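Local coordinates for protein monosaccharide-transporting ATPase (Actinobacillus succinogenes, PDB 5DTE) that binds D-allose in the cleft between its two lobes and probably delivers sugar to an ABC transporter as its periplasmic solute-binding component, at residues L32-L36 and V61-E67; S37-F41 and D250-L254. All blocks are in the same frame, centred on the assembly; numbering follows the deposited sequence.

Contact 1. Residues L32-L36 and V61-E67; sequences LMKTL and VQVAEKE. With ALL (beta-D-allopyranose), chain E.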
ATOM      1  N   LEU A  32       1.666 -12.184  -9.313  1.00 18.30           N
ATOM      2  CA  LEU A  32       2.152 -12.890  -8.134  1.00 27.28           C
ATOM      3  C   LEU A  32       2.114 -11.996  -6.916  1.00 33.20           C
ATOM      4  O   LEU A  32       2.850 -11.016  -6.822  1.00 46.19           O
ATOM      5  CB  LEU A  32       3.565 -13.411  -8.376  1.00 29.62           C
ATOM      6  CG  LEU A  32       3.592 -14.413  -9.531  1.00 27.80           C
ATOM      7  CD1 LEU A  32       5.000 -14.874  -9.815  1.00 35.79           C
ATOM      8  CD2 LEU A  32       2.693 -15.592  -9.218  1.00 17.28           C
ATOM      9  N   MET A  33       1.251 -12.343  -5.972  1.00 23.94           N
ATOM     10  CA  MET A  33       0.889 -11.412  -4.912  1.00 15.70           C
ATOM     11  C   MET A  33       1.324 -11.875  -3.528  1.00 16.71           C
ATOM     12  O   MET A  33       1.303 -13.061  -3.221  1.00 19.27           O
ATOM     13  CB  MET A  33      -0.622 -11.171  -4.954  1.00  7.57           C
ATOM     14  CG  MET A  33      -1.072 -10.627  -6.286  1.00  7.20           C
ATOM     15  SD  MET A  33      -2.836 -10.454  -6.455  1.00 34.99           S
ATOM     16  CE  MET A  33      -3.145  -9.126  -5.305  1.00 27.18           C
ATOM     17  N   LYS A  34       1.715 -10.920  -2.692  1.00 21.75           N
ATOM     18  CA  LYS A  34       2.208 -11.233  -1.360  1.00 24.41           C
ATOM     19  C   LYS A  34       1.082 -11.681  -0.428  1.00 36.54           C
ATOM     20  O   LYS A  34       1.323 -12.399   0.552  1.00 44.74           O
ATOM     21  CB  LYS A  34       2.955 -10.026  -0.775  1.00 22.08           C
ATOM     22  CG  LYS A  34       2.170  -8.742  -0.612  1.00 17.23           C
ATOM     23  CD  LYS A  34       3.119  -7.554  -0.437  1.00 10.82           C
ATOM     24  CE  LYS A  34       2.461  -6.413   0.333  1.00 15.25           C
ATOM     25  NZ  LYS A  34       3.378  -5.259   0.564  1.00 17.64           N
ATOM     26  N   THR A  35      -0.147 -11.286  -0.748  1.00 35.18           N
ATOM     27  CA  THR A  35      -1.304 -11.704   0.038  1.00 41.23           C
ATOM     28  C   THR A  35      -2.620 -11.410  -0.690  1.00 31.49           C
ATOM     29  O   THR A  35      -2.654 -10.672  -1.668  1.00 22.15           O
ATOM     30  CB  THR A  35      -1.321 -11.015   1.441  1.00 36.21           C
ATOM     31  OG1 THR A  35      -2.276 -11.657   2.294  1.00 43.12           O
ATOM     32  CG2 THR A  35      -1.639  -9.519   1.327  1.00 22.54           C
ATOM     33  N   LEU A  36      -3.692 -12.023  -0.207  1.00 33.23           N
ATOM     34  CA  LEU A  36      -5.044 -11.714  -0.646  1.00 38.12           C
ATOM     35  C   LEU A  36      -5.946 -11.549   0.577  1.00 42.25           C
ATOM     36  O   LEU A  36      -7.136 -11.237   0.442  1.00 32.29           O
ATOM     37  CB  LEU A  36      -5.594 -12.806  -1.560  1.00 34.87           C
ATOM     38  CG  LEU A  36      -5.406 -12.710  -3.072  1.00 26.76           C
ATOM     39  CD1 LEU A  36      -6.133 -13.869  -3.720  1.00 13.38           C
ATOM     40  CD2 LEU A  36      -5.903 -11.377  -3.633  1.00 23.60           C
ATOM     41  N   VAL A  61      -3.075 -15.993 -11.378  1.00 35.34           N
ATOM     42  CA  VAL A  61      -2.857 -15.474 -10.025  1.00 34.59           C
ATOM     43  C   VAL A  61      -2.341 -16.534  -9.051  1.00 38.80           C
ATOM     44  O   VAL A  61      -2.940 -17.596  -8.891  1.00 39.28           O
ATOM     45  CB  VAL A  61      -4.147 -14.867  -9.441  1.00 18.02           C
ATOM     46  CG1 VAL A  61      -3.913 -14.452  -8.011  1.00 15.97           C
ATOM     47  CG2 VAL A  61      -4.606 -13.689 -10.291  1.00  8.18           C
ATOM     48  N   GLN A  62      -1.213 -16.239  -8.414  1.00 40.49           N
ATOM     49  CA  GLN A  62      -0.680 -17.089  -7.355  1.00 35.68           C
ATOM     50  C   GLN A  62      -0.333 -16.210  -6.184  1.00 27.07           C
ATOM     51  O   GLN A  62       0.290 -15.169  -6.342  1.00 31.55           O
ATOM     52  CB  GLN A  62       0.553 -17.874  -7.804  1.00 30.93           C
ATOM     53  CG  GLN A  62       0.394 -18.610  -9.121  1.00 32.80           C
ATOM     54  CD  GLN A  62       1.193 -19.897  -9.149  1.00 38.59           C
ATOM     55  OE1 GLN A  62       1.745 -20.317  -8.129  1.00 45.34           O
ATOM     56  NE2 GLN A  62       1.252 -20.537 -10.313  1.00 32.18           N
ATOM     57  N   VAL A  63      -0.729 -16.647  -5.005  1.00 18.79           N
ATOM     58  CA  VAL A  63      -0.582 -15.852  -3.812  1.00 10.13           C
ATOM     59  C   VAL A  63       0.374 -16.569  -2.873  1.00 25.51           C
ATOM     60  O   VAL A  63       0.375 -17.798  -2.797  1.00 33.29           O
ATOM     61  CB  VAL A  63      -1.961 -15.615  -3.189  1.00  9.59           C
ATOM     62  CG1 VAL A  63      -1.889 -14.939  -1.846  1.00 10.40           C
ATOM     63  CG2 VAL A  63      -2.773 -14.788  -4.151  1.00 24.22           C
ATOM     64  N   ALA A  64       1.229 -15.798  -2.212  1.00 21.27           N
ATOM     65  CA  ALA A  64       2.105 -16.314  -1.174  1.00 19.68           C
ATOM     66  C   ALA A  64       1.279 -16.672   0.060  1.00 34.53           C
ATOM     67  O   ALA A  64       0.198 -16.104   0.273  1.00 28.00           O
ATOM     68  CB  ALA A  64       3.176 -15.284  -0.829  1.00 19.66           C
ATOM     69  N   GLU A  65       1.778 -17.598   0.881  1.00 40.02           N
ATOM     70  CA  GLU A  65       0.973 -18.101   1.991  1.00 37.45           C
ATOM     71  C   GLU A  65       0.994 -17.171   3.204  1.00 35.38           C
ATOM     72  O   GLU A  65      -0.046 -16.649   3.585  1.00 41.72           O
ATOM     73  CB  GLU A  65       1.406 -19.519   2.356  1.00 45.36           C
ATOM     74  CG  GLU A  65       0.865 -20.538   1.353  1.00 44.34           C
ATOM     75  CD  GLU A  65       1.443 -21.921   1.522  1.00 44.59           C
ATOM     76  OE1 GLU A  65       1.217 -22.530   2.592  1.00 49.43           O
ATOM     77  OE2 GLU A  65       2.110 -22.396   0.574  1.00 35.50           O
ATOM     78  N   LYS A  66       2.135 -16.928   3.826  1.00 37.83           N
ATOM     79  CA  LYS A  66       2.118 -15.831   4.787  1.00 43.09           C
ATOM     80  C   LYS A  66       2.555 -14.570   4.038  1.00 36.46           C
ATOM     81  O   LYS A  66       3.272 -14.637   3.026  1.00 19.36           O
ATOM     82  CB  LYS A  66       2.967 -16.108   6.056  1.00 25.92           C
ATOM     83  CG  LYS A  66       4.379 -16.639   5.878  1.00 36.66           C
ATOM     84  CD  LYS A  66       5.059 -16.848   7.244  1.00 44.53           C
ATOM     85  CE  LYS A  66       6.552 -17.186   7.116  1.00 48.23           C
ATOM     86  NZ  LYS A  66       7.461 -15.996   7.051  1.00 40.34           N
ATOM     87  N   GLU A  67       2.065 -13.425   4.501  1.00 37.92           N
ATOM     88  CA  GLU A  67       2.324 -12.180   3.805  1.00 32.07           C
ATOM     89  C   GLU A  67       3.809 -11.894   3.820  1.00 33.25           C
ATOM     90  O   GLU A  67       4.341 -11.373   2.849  1.00 26.06           O
ATOM     91  CB  GLU A  67       1.548 -11.023   4.431  1.00 32.86           C
ATOM     92  CG  GLU A  67       1.554  -9.776   3.559  1.00 39.54           C
ATOM     93  CD  GLU A  67       0.684  -8.645   4.094  1.00 41.86           C
ATOM     94  OE1 GLU A  67       0.863  -7.500   3.623  1.00 34.15           O
ATOM     95  OE2 GLU A  67      -0.169  -8.893   4.979  1.00 50.85           O
TER
HETATM   96  C1  ALL E 401       1.180  -2.082   1.128  1.00 29.89           C
HETATM   97  C2  ALL E 401       0.113  -1.631   0.149  1.00 25.89           C
HETATM   98  C3  ALL E 401      -1.230  -1.546   0.775  1.00 26.39           C
HETATM   99  C4  ALL E 401      -1.561  -2.755   1.591  1.00 25.12           C
HETATM  100  C5  ALL E 401      -0.469  -2.936   2.631  1.00 12.81           C
HETATM  101  C6  ALL E 401      -0.769  -3.992   3.646  1.00  6.27           C
HETATM  102  O1  ALL E 401       2.357  -2.379   0.483  1.00 45.94           O
HETATM  103  O2  ALL E 401       0.476  -0.312  -0.315  1.00 25.04           O
HETATM  104  O3  ALL E 401      -1.257  -0.387   1.665  1.00 13.47           O
HETATM  105  O4  ALL E 401      -2.838  -2.588   2.225  1.00 29.68           O
HETATM  106  O5  ALL E 401       0.751  -3.278   1.912  1.00 13.34           O
HETATM  107  O6  ALL E 401      -0.657  -5.263   3.043  1.00  7.11           O
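Lys34 and Glu67 reach from the loops that follow two neighbouring parallel strands, 28-33 and 58-63, to the same molecule of beta-D-allopyranose. Behind them the strands are joined by two backbone hydrogen bonds: Met33 N donates to Gln62 O (3.0 Å) and Met33 O accepts from Ala64 N (2.9 Å). Past the last bridge, Lys34 O still receives the CA-H of Glu67. The side chain of Lys34 starts with CG set between its backbone N and carbonyl carbon (chi1 60°), then runs extended, and NZ donates to O1 of the sugar at 3.1 Å. Glu67 is extended too, with CG anti to N (chi1 -168°), and its OE1 accepts from sugar O6 at 2.8 Å. Its CG and CD slant across Thr35, whose CG2 lies 3.7 Å from Glu67 CD, while Thr35 OG1 is hydrogen-bonded to Ser37 N. Further back, the side chains of Leu36 and Val63 cross at about a right angle, CD1 against CG2, and Leu32 CD2 lies beside Gln62 CB on the other face of the sheet. Lys34 NZ and Glu67 OE1 are 4.6 Å apart, beyond a salt bridge; each instead bonds a different sugar hydroxyl, and their opposite charges probably still favour each other.

Contact 2. Residues S37-F41 and D250-L254; sequences SNEYF and DGIPL. With ALL (beta-D-allopyranose), chain E.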
ATOM      1  N   SER A  37      -5.362 -11.780   1.759  1.00 41.79           N
ATOM      2  CA  SER A  37      -6.030 -11.599   3.051  1.00 27.81           C
ATOM      3  C   SER A  37      -6.501 -10.165   3.252  1.00 29.05           C
ATOM      4  O   SER A  37      -7.514  -9.926   3.906  1.00 41.56           O
ATOM      5  CB  SER A  37      -5.095 -11.996   4.199  1.00 33.04           C
ATOM      6  OG  SER A  37      -4.693 -13.353   4.102  1.00 43.69           O
ATOM      7  N   ASN A  38      -5.751  -9.216   2.697  1.00 30.61           N
ATOM      8  CA  ASN A  38      -6.124  -7.804   2.717  1.00 38.54           C
ATOM      9  C   ASN A  38      -7.269  -7.526   1.744  1.00 36.82           C
ATOM     10  O   ASN A  38      -7.357  -8.146   0.691  1.00 50.45           O
ATOM     11  CB  ASN A  38      -4.913  -6.925   2.374  1.00 42.23           C
ATOM     12  CG  ASN A  38      -5.082  -5.479   2.835  1.00 45.23           C
ATOM     13  OD1 ASN A  38      -6.187  -5.036   3.177  1.00 36.89           O
ATOM     14  ND2 ASN A  38      -3.979  -4.739   2.859  1.00 50.40           N
ATOM     15  N   GLU A  39      -8.154  -6.604   2.095  1.00 21.00           N
ATOM     16  CA  GLU A  39      -9.233  -6.242   1.188  1.00 23.98           C
ATOM     17  C   GLU A  39      -8.678  -5.450   0.004  1.00 20.21           C
ATOM     18  O   GLU A  39      -9.134  -5.599  -1.128  1.00 23.06           O
ATOM     19  CB  GLU A  39     -10.309  -5.443   1.930  1.00 32.20           C
ATOM     20  CG  GLU A  39     -11.248  -4.625   1.044  1.00 34.36           C
ATOM     21  CD  GLU A  39     -12.090  -5.468   0.110  1.00 33.87           C
ATOM     22  OE1 GLU A  39     -12.529  -6.562   0.525  1.00 36.99           O
ATOM     23  OE2 GLU A  39     -12.322  -5.023  -1.039  1.00 33.74           O
ATOM     24  N   TYR A  40      -7.677  -4.625   0.279  1.00  7.68           N
ATOM     25  CA  TYR A  40      -7.010  -3.839  -0.747  1.00 16.77           C
ATOM     26  C   TYR A  40      -6.518  -4.692  -1.945  1.00 20.69           C
ATOM     27  O   TYR A  40      -6.715  -4.321  -3.109  1.00 22.88           O
ATOM     28  CB  TYR A  40      -5.842  -3.060  -0.118  1.00 12.29           C
ATOM     29  CG  TYR A  40      -5.025  -2.287  -1.114  1.00 11.65           C
ATOM     30  CD1 TYR A  40      -5.492  -1.095  -1.640  1.00 18.73           C
ATOM     31  CD2 TYR A  40      -3.796  -2.760  -1.550  1.00 12.46           C
ATOM     32  CE1 TYR A  40      -4.751  -0.389  -2.567  1.00 23.23           C
ATOM     33  CE2 TYR A  40      -3.050  -2.064  -2.478  1.00 13.85           C
ATOM     34  CZ  TYR A  40      -3.536  -0.883  -2.985  1.00 15.94           C
ATOM     35  OH  TYR A  40      -2.801  -0.187  -3.904  1.00 14.60           O
ATOM     36  N   PHE A  41      -5.903  -5.837  -1.673  1.00 22.29           N
ATOM     37  CA  PHE A  41      -5.392  -6.670  -2.761  1.00 25.77           C
ATOM     38  C   PHE A  41      -6.503  -7.463  -3.445  1.00 27.17           C
ATOM     39  O   PHE A  41      -6.451  -7.705  -4.652  1.00 35.99           O
ATOM     40  CB  PHE A  41      -4.285  -7.589  -2.250  1.00  6.77           C
ATOM     41  CG  PHE A  41      -2.976  -6.890  -2.075  1.00 13.45           C
ATOM     42  CD1 PHE A  41      -2.298  -6.388  -3.177  1.00 21.60           C
ATOM     43  CD2 PHE A  41      -2.424  -6.707  -0.814  1.00 26.55           C
ATOM     44  CE1 PHE A  41      -1.080  -5.720  -3.033  1.00 25.63           C
ATOM     45  CE2 PHE A  41      -1.203  -6.040  -0.656  1.00 27.10           C
ATOM     46  CZ  PHE A  41      -0.531  -5.550  -1.772  1.00 22.26           C
ATOM     47  N   ASP A 250      -5.344   3.509   1.669  1.00 19.39           N
ATOM     48  CA  ASP A 250      -5.567   2.517   0.593  1.00 28.97           C
ATOM     49  C   ASP A 250      -6.868   2.837  -0.156  1.00 31.52           C
ATOM     50  O   ASP A 250      -6.960   2.689  -1.384  1.00 26.24           O
ATOM     51  CB  ASP A 250      -5.633   1.060   1.091  1.00 32.19           C
ATOM     52  CG  ASP A 250      -4.262   0.457   1.341  1.00 27.88           C
ATOM     53  OD1 ASP A 250      -3.254   1.121   1.039  1.00 25.71           O
ATOM     54  OD2 ASP A 250      -4.195  -0.672   1.862  1.00 34.95           O
ATOM     55  N   GLY A 251      -7.883   3.247   0.599  1.00 34.36           N
ATOM     56  CA  GLY A 251      -9.184   3.553   0.034  1.00 35.59           C
ATOM     57  C   GLY A 251     -10.138   2.382  -0.161  1.00 28.57           C
ATOM     58  O   GLY A 251     -10.978   2.421  -1.065  1.00 35.48           O
ATOM     59  N   ILE A 252     -10.030   1.352   0.677  1.00 15.74           N
ATOM     60  CA  ILE A 252     -10.909   0.180   0.551  1.00 26.38           C
ATOM     61  C   ILE A 252     -12.355   0.632   0.798  1.00 29.87           C
ATOM     62  O   ILE A 252     -12.580   1.672   1.424  1.00 43.33           O
ATOM     63  CB  ILE A 252     -10.503  -1.000   1.529  1.00 21.46           C
ATOM     64  CG1 ILE A 252     -10.641  -0.623   3.004  1.00 19.71           C
ATOM     65  CG2 ILE A 252      -9.072  -1.465   1.287  1.00 19.37           C
ATOM     66  CD1 ILE A 252     -10.078  -1.675   3.926  1.00  7.78           C
ATOM     67  N   PRO A 253     -13.334  -0.105   0.256  1.00 14.19           N
ATOM     68  CA  PRO A 253     -14.755   0.210   0.426  1.00 19.89           C
ATOM     69  C   PRO A 253     -15.168   0.551   1.858  1.00 21.50           C
ATOM     70  O   PRO A 253     -15.754   1.608   2.080  1.00 30.84           O
ATOM     71  CB  PRO A 253     -15.460  -1.073  -0.039  1.00  8.04           C
ATOM     72  CG  PRO A 253     -14.389  -1.954  -0.643  1.00 12.24           C
ATOM     73  CD  PRO A 253     -13.143  -1.141  -0.765  1.00 18.63           C
ATOM     74  N   LEU A 254     -14.864  -0.319   2.810  1.00 10.97           N
ATOM     75  CA  LEU A 254     -15.272  -0.111   4.200  1.00 22.86           C
ATOM     76  C   LEU A 254     -14.685   1.170   4.844  1.00 32.51           C
ATOM     77  O   LEU A 254     -15.376   1.876   5.585  1.00 35.41           O
ATOM     78  CB  LEU A 254     -14.890  -1.341   5.029  1.00 16.31           C
ATOM     79  CG  LEU A 254     -15.261  -1.298   6.506  1.00 12.62           C
ATOM     80  CD1 LEU A 254     -16.760  -1.120   6.683  1.00  8.00           C
ATOM     81  CD2 LEU A 254     -14.727  -2.532   7.221  1.00  9.50           C
TER
HETATM   82  C1  ALL E 401       1.180  -2.082   1.128  1.00 29.89           C
HETATM   83  C2  ALL E 401       0.113  -1.631   0.149  1.00 25.89           C
HETATM   84  C3  ALL E 401      -1.230  -1.546   0.775  1.00 26.39           C
HETATM   85  C4  ALL E 401      -1.561  -2.755   1.591  1.00 25.12           C
HETATM   86  C5  ALL E 401      -0.469  -2.936   2.631  1.00 12.81           C
HETATM   87  C6  ALL E 401      -0.769  -3.992   3.646  1.00  6.27           C
HETATM   88  O1  ALL E 401       2.357  -2.379   0.483  1.00 45.94           O
HETATM   89  O2  ALL E 401       0.476  -0.312  -0.315  1.00 25.04           O
HETATM   90  O3  ALL E 401      -1.257  -0.387   1.665  1.00 13.47           O
HETATM   91  O4  ALL E 401      -2.838  -2.588   2.225  1.00 29.68           O
HETATM   92  O5  ALL E 401       0.751  -3.278   1.912  1.00 13.34           O
HETATM   93  O6  ALL E 401      -0.657  -5.263   3.043  1.00  7.11           O
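The sugar-binding cleft of this periplasmic binding protein, which has the two-lobed fold of its family, is bordered here by the N-terminal end of helix 39-54 and the turn leading into helix 253-261. Two pocket residues, Tyr40 and Asp250, meet here. The carboxylate of Asp250 lies over one face of the Tyr40 ring, offset toward the rim, with the two planes 28° apart; Asp250 CG is 3.5 Å above the Tyr40 ring plane. Tyr40 CG stands anti to its own N (chi1 176°), which carries the ring across to the aspartate, and Asp250 CB comes to 3.5 Å from Tyr40 CD1. On the sugar side, Asp250 OD1 accepts from sugar O3 at 2.6 Å, while OD2 faces O4 at a distance too short to be taken literally. Asn38 is the N-cap of helix 39-54, its OD1 accepting a weak bond from Tyr40 N, while its ND2 is turned to the sugar beside O4. The ring of Phe41 presents its edge to O6 and one face to Tyr40 CD2.

Away from the sugar, Ile252 packs against Tyr40 and the chain of Glu39. Ile252, the N-cap residue of helix 253-261, has its CG2 3.9 Å from Tyr40 CB, and its backbone N is hydrogen-bonded to Asp225. Glu39 bends at chi2 (63°), so that its chain slants over Ile252 while its carboxylate turns to the proline ring, where Glu39 OE2 lies 3.7 Å from Pro253 CG.

Overall arrangement
The centres of contacts 1 and 2 are about 15 Å apart, and both touch the same allose molecule. Along the chain their segments alternate: 32-36 runs directly into 37-41, 61-67 follows, and 250-254 comes some 180 residues later. Contact 1 closes the beta-alpha-beta unit of strand 28-33, helix 39-54 and strand 58-63, at the edge of the six-stranded parallel sheet; contact 2 ties the start of that unit's helix to the turn after strand 245-247 of the four-stranded sheet. Phe41 packs against Met33, Lys34, Thr35 and Leu36, joining the two. Residues distant in sequence, on segments that follow strands of both sheets, thus converge on one sugar, consistent with a ligand-bound, closed cleft.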